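Local atomic coordinates of processed glycerol phosphate lipoteichoic acid synthase 2 (Bacillus subtilis, PDB entry 2W8D), a protein that is a sulfatase-type protein of the alkaline phosphatase clan that binds a magnesium ion. Residues A[42-47]-A[289-294]; A[73-78]-A[306-311]. One frame throughout, in Å; residues are numbered along the deposited sequence.

Contact 1 of 2, residues A[42-47]-A[289-294]; sequences LQSFII and RVPLFI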
ATOM      1  N   LEU A  42       8.210  -4.539   3.911  1.00 17.29           N
ATOM      2  CA  LEU A  42       9.324  -4.078   3.074  1.00 17.65           C
ATOM      3  C   LEU A  42       9.499  -2.546   3.079  1.00 17.84           C
ATOM      4  O   LEU A  42       8.598  -1.800   2.682  1.00 18.84           O
ATOM      5  CB  LEU A  42       9.144  -4.591   1.652  1.00 16.83           C
ATOM      6  CG  LEU A  42      10.420  -4.405   0.822  1.00 19.38           C
ATOM      7  CD1 LEU A  42      11.542  -5.325   1.323  1.00 18.50           C
ATOM      8  CD2 LEU A  42      10.154  -4.607  -0.671  1.00 18.32           C
ATOM      9  N   GLN A  43      10.651  -2.084   3.538  1.00 17.30           N
ATOM     10  CA  GLN A  43      10.932  -0.620   3.656  1.00 16.28           C
ATOM     11  C   GLN A  43      11.835  -0.187   2.502  1.00 15.94           C
ATOM     12  O   GLN A  43      12.618  -0.976   1.995  1.00 14.08           O
ATOM     13  CB  GLN A  43      11.599  -0.295   5.011  1.00 15.17           C
ATOM     14  CG  GLN A  43      10.682  -0.568   6.219  1.00 15.92           C
ATOM     15  CD  GLN A  43      11.374  -0.507   7.577  1.00 18.32           C
ATOM     16  OE1 GLN A  43      11.905   0.548   7.991  1.00 18.28           O
ATOM     17  NE2 GLN A  43      11.345  -1.622   8.297  1.00 13.03           N
ATOM     18  N   SER A  44      11.750   1.084   2.136  1.00 16.34           N
ATOM     19  CA  SER A  44      12.492   1.633   1.020  1.00 16.42           C
ATOM     20  C   SER A  44      14.010   1.584   1.203  1.00 16.44           C
ATOM     21  O   SER A  44      14.715   1.558   0.214  1.00 16.67           O
ATOM     22  CB  SER A  44      12.056   3.084   0.744  1.00 16.59           C
ATOM     23  OG  SER A  44      10.729   3.157   0.201  1.00 17.51           O
ATOM     24  N   PHE A  45      14.522   1.585   2.435  1.00 15.84           N
ATOM     25  CA  PHE A  45      15.984   1.520   2.601  1.00 15.80           C
ATOM     26  C   PHE A  45      16.619   0.280   1.966  1.00 15.61           C
ATOM     27  O   PHE A  45      17.791   0.314   1.604  1.00 16.55           O
ATOM     28  CB  PHE A  45      16.444   1.682   4.062  1.00 15.06           C
ATOM     29  CG  PHE A  45      16.319   0.434   4.886  1.00 14.43           C
ATOM     30  CD1 PHE A  45      17.350  -0.475   4.947  1.00 14.73           C
ATOM     31  CD2 PHE A  45      15.167   0.177   5.612  1.00 13.88           C
ATOM     32  CE1 PHE A  45      17.213  -1.653   5.713  1.00 17.09           C
ATOM     33  CE2 PHE A  45      15.043  -0.955   6.383  1.00 15.55           C
ATOM     34  CZ  PHE A  45      16.055  -1.888   6.413  1.00 15.05           C
ATOM     35  N   ILE A  46      15.848  -0.796   1.867  1.00 14.95           N
ATOM     36  CA  ILE A  46      16.251  -2.031   1.218  1.00 15.96           C
ATOM     37  C   ILE A  46      16.567  -1.896  -0.277  1.00 15.36           C
ATOM     38  O   ILE A  46      17.399  -2.642  -0.803  1.00 14.25           O
ATOM     39  CB  ILE A  46      15.172  -3.124   1.403  1.00 16.47           C
ATOM     40  CG1 ILE A  46      15.365  -3.743   2.784  1.00 20.47           C
ATOM     41  CG2 ILE A  46      15.373  -4.224   0.486  1.00 16.01           C
ATOM     42  CD1 ILE A  46      16.843  -4.195   3.041  1.00 20.90           C
ATOM     43  N   ILE A  47      15.895  -0.959  -0.944  1.00 15.39           N
ATOM     44  CA  ILE A  47      16.103  -0.716  -2.364  1.00 16.54           C
ATOM     45  C   ILE A  47      17.523  -0.203  -2.574  1.00 17.20           C
ATOM     46  O   ILE A  47      17.947   0.781  -1.950  1.00 18.79           O
ATOM     47  CB  ILE A  47      15.042   0.253  -2.931  1.00 15.98           C
ATOM     48  CG1 ILE A  47      13.632  -0.326  -2.796  1.00 18.00           C
ATOM     49  CG2 ILE A  47      15.299   0.547  -4.392  1.00 17.57           C
ATOM     50  CD1 ILE A  47      13.448  -1.758  -3.335  1.00 16.35           C
ATOM     51  N   ARG A 289       9.614   5.439   4.862  1.00 16.08           N
ATOM     52  CA  ARG A 289       9.467   5.267   3.425  1.00 15.22           C
ATOM     53  C   ARG A 289       9.268   3.761   3.128  1.00 15.33           C
ATOM     54  O   ARG A 289      10.038   2.916   3.610  1.00 14.88           O
ATOM     55  CB  ARG A 289      10.689   5.816   2.672  1.00 15.28           C
ATOM     56  CG  ARG A 289      10.682   7.337   2.443  1.00 13.74           C
ATOM     57  CD  ARG A 289      12.020   7.817   1.893  1.00 12.21           C
ATOM     58  NE  ARG A 289      12.049   9.280   1.766  1.00 14.82           N
ATOM     59  CZ  ARG A 289      12.328  10.135   2.760  1.00 14.14           C
ATOM     60  NH1 ARG A 289      12.610   9.695   3.978  1.00 13.03           N
ATOM     61  NH2 ARG A 289      12.328  11.441   2.540  1.00 14.78           N
ATOM     62  N   VAL A 290       8.209   3.448   2.385  1.00 14.79           N
ATOM     63  CA  VAL A 290       8.021   2.134   1.760  1.00 14.74           C
ATOM     64  C   VAL A 290       7.972   2.269   0.224  1.00 14.62           C
ATOM     65  O   VAL A 290       7.490   3.277  -0.311  1.00 13.84           O
ATOM     66  CB  VAL A 290       6.765   1.379   2.280  1.00 13.94           C
ATOM     67  CG1 VAL A 290       6.836   1.203   3.829  1.00 13.23           C
ATOM     68  CG2 VAL A 290       5.510   2.117   1.911  1.00 15.42           C
ATOM     69  N   PRO A 291       8.489   1.257  -0.487  1.00 14.64           N
ATOM     70  CA  PRO A 291       8.522   1.399  -1.941  1.00 15.14           C
ATOM     71  C   PRO A 291       7.127   1.292  -2.542  1.00 15.45           C
ATOM     72  O   PRO A 291       6.255   0.647  -1.955  1.00 15.59           O
ATOM     73  CB  PRO A 291       9.416   0.248  -2.416  1.00 15.63           C
ATOM     74  CG  PRO A 291       9.418  -0.760  -1.295  1.00 16.03           C
ATOM     75  CD  PRO A 291       9.000  -0.035  -0.005  1.00 14.06           C
ATOM     76  N   LEU A 292       6.919   1.999  -3.655  1.00 14.64           N
ATOM     77  CA  LEU A 292       5.708   1.929  -4.427  1.00 14.89           C
ATOM     78  C   LEU A 292       6.162   1.825  -5.865  1.00 14.95           C
ATOM     79  O   LEU A 292       6.951   2.647  -6.307  1.00 14.74           O
ATOM     80  CB  LEU A 292       4.841   3.171  -4.239  1.00 13.83           C
ATOM     81  CG  LEU A 292       3.670   3.217  -5.243  1.00 13.52           C
ATOM     82  CD1 LEU A 292       2.609   2.076  -5.068  1.00 10.65           C
ATOM     83  CD2 LEU A 292       2.961   4.574  -5.207  1.00 10.62           C
ATOM     84  N   PHE A 293       5.688   0.806  -6.566  1.00 15.14           N
ATOM     85  CA  PHE A 293       6.009   0.598  -7.987  1.00 15.80           C
ATOM     86  C   PHE A 293       4.681   0.548  -8.741  1.00 15.87           C
ATOM     87  O   PHE A 293       3.732  -0.055  -8.246  1.00 16.38           O
ATOM     88  CB  PHE A 293       6.717  -0.755  -8.208  1.00 15.77           C
ATOM     89  CG  PHE A 293       8.060  -0.857  -7.572  1.00 16.23           C
ATOM     90  CD1 PHE A 293       9.191  -0.494  -8.270  1.00 17.79           C
ATOM     91  CD2 PHE A 293       8.202  -1.327  -6.264  1.00 15.68           C
ATOM     92  CE1 PHE A 293      10.466  -0.581  -7.678  1.00 16.52           C
ATOM     93  CE2 PHE A 293       9.460  -1.434  -5.691  1.00 16.54           C
ATOM     94  CZ  PHE A 293      10.597  -1.052  -6.411  1.00 13.82           C
ATOM     95  N   ILE A 294       4.603   1.211  -9.895  1.00 15.10           N
ATOM     96  CA  ILE A 294       3.451   1.086 -10.772  1.00 15.00           C
ATOM     97  C   ILE A 294       3.967   0.839 -12.196  1.00 15.38           C
ATOM     98  O   ILE A 294       4.628   1.706 -12.777  1.00 14.42           O
ATOM     99  CB  ILE A 294       2.563   2.363 -10.809  1.00 14.05           C
ATOM    100  CG1 ILE A 294       1.962   2.695  -9.456  1.00 14.83           C
ATOM    101  CG2 ILE A 294       1.454   2.203 -11.805  1.00 16.49           C
ATOM    102  CD1 ILE A 294       1.291   4.035  -9.453  1.00 14.41           C
TER
HETATM  103  O   HOH W   1       9.326   5.114  -0.862  1.00 18.03           O
HETATM  104  O   HOH W   2      13.055   2.856   4.449  1.00 15.73           O
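L42 has CG anti to its backbone N (chi1 -167°), and its CD2 branch meets CG of P291 at 4.0 Å. The two side chains cross at about a right angle. S44 has OG anti to its carbonyl carbon (chi1 -70°), which puts OG 3.0 Å from P291 N, a close pair with no hydrogen to share. One water links S44 OG and V290 O. CB of S44 packs 3.6 Å from CB of R289. S44 N donates to R289 O at 2.9 Å, and the bond is almost straight at hydrogen (177°). The donor stands above the carbonyl plane. Another water takes the N-H of F45 and donates to R289 O, which therefore receives two bonds.

Residues 42-47 follow strand 33-39 and include a 3-10 turn at 44-46. Residues 289-294 run into strand 292-296 of the central mixed sheet. The contact thus ties a loop at the end of one sheet strand to the start of another, within the sulfatase-type domain and about 9 Å from the magnesium ion at the L42 side chain.

The P291 ring is also tight against the backbone, with CD 3.2 Å from L42 O. I47 continues the apolar side: CG1 is 4.3 Å from CB of P291, and CD1 lies at the edge of the F293 ring, 4.3 Å from CZ. L60 of helix 58-65 touches both L42 and I47. The guanidinium of R289 leads away and is hydrogen-bonded to N74 and Q286.

Contact 2 of 2, residues A[73-78]-A[306-311]; sequences DNFFHQ and KYAGDV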
ATOM      1  N   ASP A  73      10.172   7.116  -4.476  1.00 16.12           N
ATOM      2  CA  ASP A  73      11.150   6.959  -3.397  1.00 16.04           C
ATOM      3  C   ASP A  73      10.889   7.841  -2.144  1.00 15.39           C
ATOM      4  O   ASP A  73      11.620   7.771  -1.132  1.00 14.82           O
ATOM      5  CB  ASP A  73      12.569   7.167  -3.955  1.00 16.21           C
ATOM      6  CG  ASP A  73      12.795   8.579  -4.465  1.00 17.67           C
ATOM      7  OD1 ASP A  73      11.884   9.213  -5.023  1.00 21.26           O
ATOM      8  OD2 ASP A  73      13.901   9.081  -4.318  1.00 23.94           O
ATOM      9  N   ASN A  74       9.859   8.670  -2.222  1.00 14.64           N
ATOM     10  CA  ASN A  74       9.376   9.405  -1.069  1.00 13.91           C
ATOM     11  C   ASN A  74       7.893   9.100  -0.761  1.00 13.69           C
ATOM     12  O   ASN A  74       7.075   9.990  -0.572  1.00 13.12           O
ATOM     13  CB  ASN A  74       9.611  10.885  -1.272  1.00 13.97           C
ATOM     14  CG  ASN A  74      11.060  11.236  -1.307  1.00 14.61           C
ATOM     15  OD1 ASN A  74      11.849  10.783  -0.471  1.00 17.74           O
ATOM     16  ND2 ASN A  74      11.427  12.068  -2.254  1.00 12.93           N
ATOM     17  N   PHE A  75       7.574   7.817  -0.709  1.00 13.51           N
ATOM     18  CA  PHE A  75       6.223   7.353  -0.470  1.00 13.84           C
ATOM     19  C   PHE A  75       6.197   6.704   0.919  1.00 13.73           C
ATOM     20  O   PHE A  75       7.067   5.932   1.249  1.00 15.22           O
ATOM     21  CB  PHE A  75       5.815   6.371  -1.581  1.00 13.36           C
ATOM     22  CG  PHE A  75       4.519   5.679  -1.331  1.00 12.54           C
ATOM     23  CD1 PHE A  75       3.310   6.292  -1.646  1.00 12.01           C
ATOM     24  CD2 PHE A  75       4.502   4.414  -0.785  1.00 11.73           C
ATOM     25  CE1 PHE A  75       2.100   5.652  -1.412  1.00 11.88           C
ATOM     26  CE2 PHE A  75       3.294   3.753  -0.534  1.00  9.20           C
ATOM     27  CZ  PHE A  75       2.106   4.361  -0.840  1.00 12.75           C
ATOM     28  N   PHE A  76       5.224   7.061   1.734  1.00 13.66           N
ATOM     29  CA  PHE A  76       5.199   6.682   3.121  1.00 13.75           C
ATOM     30  C   PHE A  76       3.978   5.816   3.455  1.00 13.76           C
ATOM     31  O   PHE A  76       2.854   6.113   3.027  1.00 13.34           O
ATOM     32  CB  PHE A  76       5.204   7.960   3.998  1.00 13.59           C
ATOM     33  CG  PHE A  76       6.481   8.773   3.876  1.00 14.88           C
ATOM     34  CD1 PHE A  76       7.481   8.683   4.856  1.00 13.94           C
ATOM     35  CD2 PHE A  76       6.690   9.626   2.779  1.00 12.30           C
ATOM     36  CE1 PHE A  76       8.682   9.417   4.737  1.00 13.25           C
ATOM     37  CE2 PHE A  76       7.881  10.365   2.658  1.00 12.50           C
ATOM     38  CZ  PHE A  76       8.871  10.256   3.638  1.00 14.89           C
ATOM     39  N   HIS A  77       4.170   4.788   4.282  1.00 14.07           N
ATOM     40  CA  HIS A  77       2.988   4.099   4.843  1.00 15.31           C
ATOM     41  C   HIS A  77       2.274   5.020   5.861  1.00 16.09           C
ATOM     42  O   HIS A  77       2.902   5.838   6.516  1.00 15.64           O
ATOM     43  CB  HIS A  77       3.358   2.752   5.467  1.00 14.61           C
ATOM     44  CG  HIS A  77       3.962   2.871   6.830  1.00 16.69           C
ATOM     45  ND1 HIS A  77       3.196   2.873   7.982  1.00 15.99           N
ATOM     46  CD2 HIS A  77       5.251   3.008   7.227  1.00 13.56           C
ATOM     47  CE1 HIS A  77       3.990   3.005   9.030  1.00 16.24           C
ATOM     48  NE2 HIS A  77       5.239   3.106   8.599  1.00 17.02           N
ATOM     49  N   GLN A  78       0.961   4.890   5.986  1.00 16.94           N
ATOM     50  CA  GLN A  78       0.227   5.733   6.921  1.00 17.46           C
ATOM     51  C   GLN A  78      -0.571   4.889   7.906  1.00 18.01           C
ATOM     52  O   GLN A  78      -1.575   5.361   8.446  1.00 19.12           O
ATOM     53  CB  GLN A  78      -0.686   6.705   6.151  1.00 17.23           C
ATOM     54  CG  GLN A  78       0.082   7.645   5.186  1.00 16.70           C
ATOM     55  CD  GLN A  78      -0.841   8.443   4.319  1.00 17.91           C
ATOM     56  OE1 GLN A  78      -1.559   7.878   3.477  1.00 19.22           O
ATOM     57  NE2 GLN A  78      -0.869   9.762   4.527  1.00 16.39           N
ATOM     58  N   LYS A 306       8.061  13.170  -5.768  1.00 15.59           N
ATOM     59  CA  LYS A 306       7.021  13.794  -4.978  1.00 16.27           C
ATOM     60  C   LYS A 306       6.727  12.987  -3.704  1.00 15.68           C
ATOM     61  O   LYS A 306       6.592  11.777  -3.745  1.00 15.56           O
ATOM     62  CB  LYS A 306       5.742  13.901  -5.801  1.00 16.45           C
ATOM     63  CG  LYS A 306       5.842  14.868  -6.971  1.00 18.55           C
ATOM     64  CD  LYS A 306       4.463  15.070  -7.529  1.00 21.87           C
ATOM     65  CE  LYS A 306       4.470  15.795  -8.868  1.00 24.24           C
ATOM     66  NZ  LYS A 306       3.083  15.674  -9.425  1.00 25.26           N
ATOM     67  N   TYR A 307       6.643  13.683  -2.580  1.00 15.57           N
ATOM     68  CA  TYR A 307       6.177  13.109  -1.304  1.00 15.01           C
ATOM     69  C   TYR A 307       4.732  12.653  -1.485  1.00 14.87           C
ATOM     70  O   TYR A 307       3.964  13.334  -2.154  1.00 14.23           O
ATOM     71  CB  TYR A 307       6.361  14.144  -0.184  1.00 13.86           C
ATOM     72  CG  TYR A 307       7.804  14.210   0.265  1.00 13.92           C
ATOM     73  CD1 TYR A 307       8.829  14.578  -0.609  1.00 15.45           C
ATOM     74  CD2 TYR A 307       8.149  13.840   1.552  1.00 14.82           C
ATOM     75  CE1 TYR A 307      10.190  14.594  -0.181  1.00 15.43           C
ATOM     76  CE2 TYR A 307       9.468  13.857   1.993  1.00 15.18           C
ATOM     77  CZ  TYR A 307      10.469  14.218   1.141  1.00 17.18           C
ATOM     78  OH  TYR A 307      11.723  14.193   1.659  1.00 18.45           O
ATOM     79  N   ALA A 308       4.403  11.477  -0.941  1.00 14.99           N
ATOM     80  CA  ALA A 308       3.096  10.851  -1.102  1.00 15.97           C
ATOM     81  C   ALA A 308       2.866   9.814  -0.016  1.00 16.25           C
ATOM     82  O   ALA A 308       3.817   9.271   0.502  1.00 17.02           O
ATOM     83  CB  ALA A 308       2.993  10.175  -2.501  1.00 16.44           C
ATOM     84  N   GLY A 309       1.611   9.494   0.293  1.00 16.73           N
ATOM     85  CA  GLY A 309       1.297   8.429   1.256  1.00 16.77           C
ATOM     86  C   GLY A 309       0.314   7.395   0.717  1.00 17.10           C
ATOM     87  O   GLY A 309      -0.200   7.548  -0.381  1.00 18.02           O
ATOM     88  N   ASP A 310       0.075   6.329   1.476  1.00 16.93           N
ATOM     89  CA  ASP A 310      -0.885   5.290   1.105  1.00 17.44           C
ATOM     90  C   ASP A 310      -2.203   5.776   0.497  1.00 17.57           C
ATOM     91  O   ASP A 310      -2.665   5.142  -0.430  1.00 17.65           O
ATOM     92  CB  ASP A 310      -1.269   4.443   2.327  1.00 17.32           C
ATOM     93  CG  ASP A 310      -0.201   3.496   2.728  1.00 18.72           C
ATOM     94  OD1 ASP A 310       0.576   3.024   1.836  1.00 15.50           O
ATOM     95  OD2 ASP A 310      -0.120   3.251   3.954  1.00 18.15           O
ATOM     96  N   VAL A 311      -2.820   6.851   1.038  1.00 17.36           N
ATOM     97  CA  VAL A 311      -4.165   7.295   0.608  1.00 16.74           C
ATOM     98  C   VAL A 311      -4.137   7.894  -0.815  1.00 17.31           C
ATOM     99  O   VAL A 311      -5.189   8.089  -1.454  1.00 16.18           O
ATOM    100  CB  VAL A 311      -4.826   8.308   1.606  1.00 17.83           C
ATOM    101  CG1 VAL A 311      -5.193   7.635   2.976  1.00 16.91           C
ATOM    102  CG2 VAL A 311      -3.957   9.522   1.805  1.00 16.47           C
TER
HETATM  103  O   HOH W   3       7.954   9.643  -4.312  1.00 21.14           O
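D310 OD2 accepts the backbone N-H of Q78 at 2.8 Å, from above the carboxylate plane. A second bond runs the other way across the segments: V311 N donates to Q78 OE1 at 2.9 Å, nearly in line with the C=O. CG of Q78 lies beside its backbone N (chi1 -60°), and the extended chain beyond it leads the amide over to V311. Its NE2 is held by P345 O.

Within the strand pair, A308 N donates to N74 O, F76 N to A308 O (2.9 Å) and D310 N to F76 O. F75 and A308 put their side chains on one face, with F75 CD1 4.0 Å from A308 CB. F76 lies on the other. Its ring is near parallel to that of Y307 (25°) but slid apart, with centroids at 5.8 Å. The N74 side chain stacks on one face of Y307, its CB making a CH-pi contact 3.9 Å from the ring centroid. N74 ND2 is held by H305 O, and OD1 by R289. M90 of helix 86-93 packs on Q78, D310 and V311. The backbone part is a two-bridge parallel beta ladder, in which strand 308-309 pairs with strand 70-76 of the mixed sheet of this alkaline phosphatase-type domain.

Overall arrangement
Both contacts are buried and lie in the same sulfatase-type domain, their centres about 10 Å apart. They meet on the central mixed sheet, where strands 70-76 and 292-296 are antiparallel neighbours. R289 of contact 1 and N74 of contact 2 join the two, and V290 N probably hydrogen-bonds to F75 O. Along the chain their segments alternate. Contact 1 joins a loop to the start of a strand, with one direct hydrogen bond, two waters and an apolar patch. Contact 2 is the larger, at 548 against 322 Å². It pairs two strands, with five direct hydrogen bonds, two of them made by side chains. Aromatic rings flank its ladder.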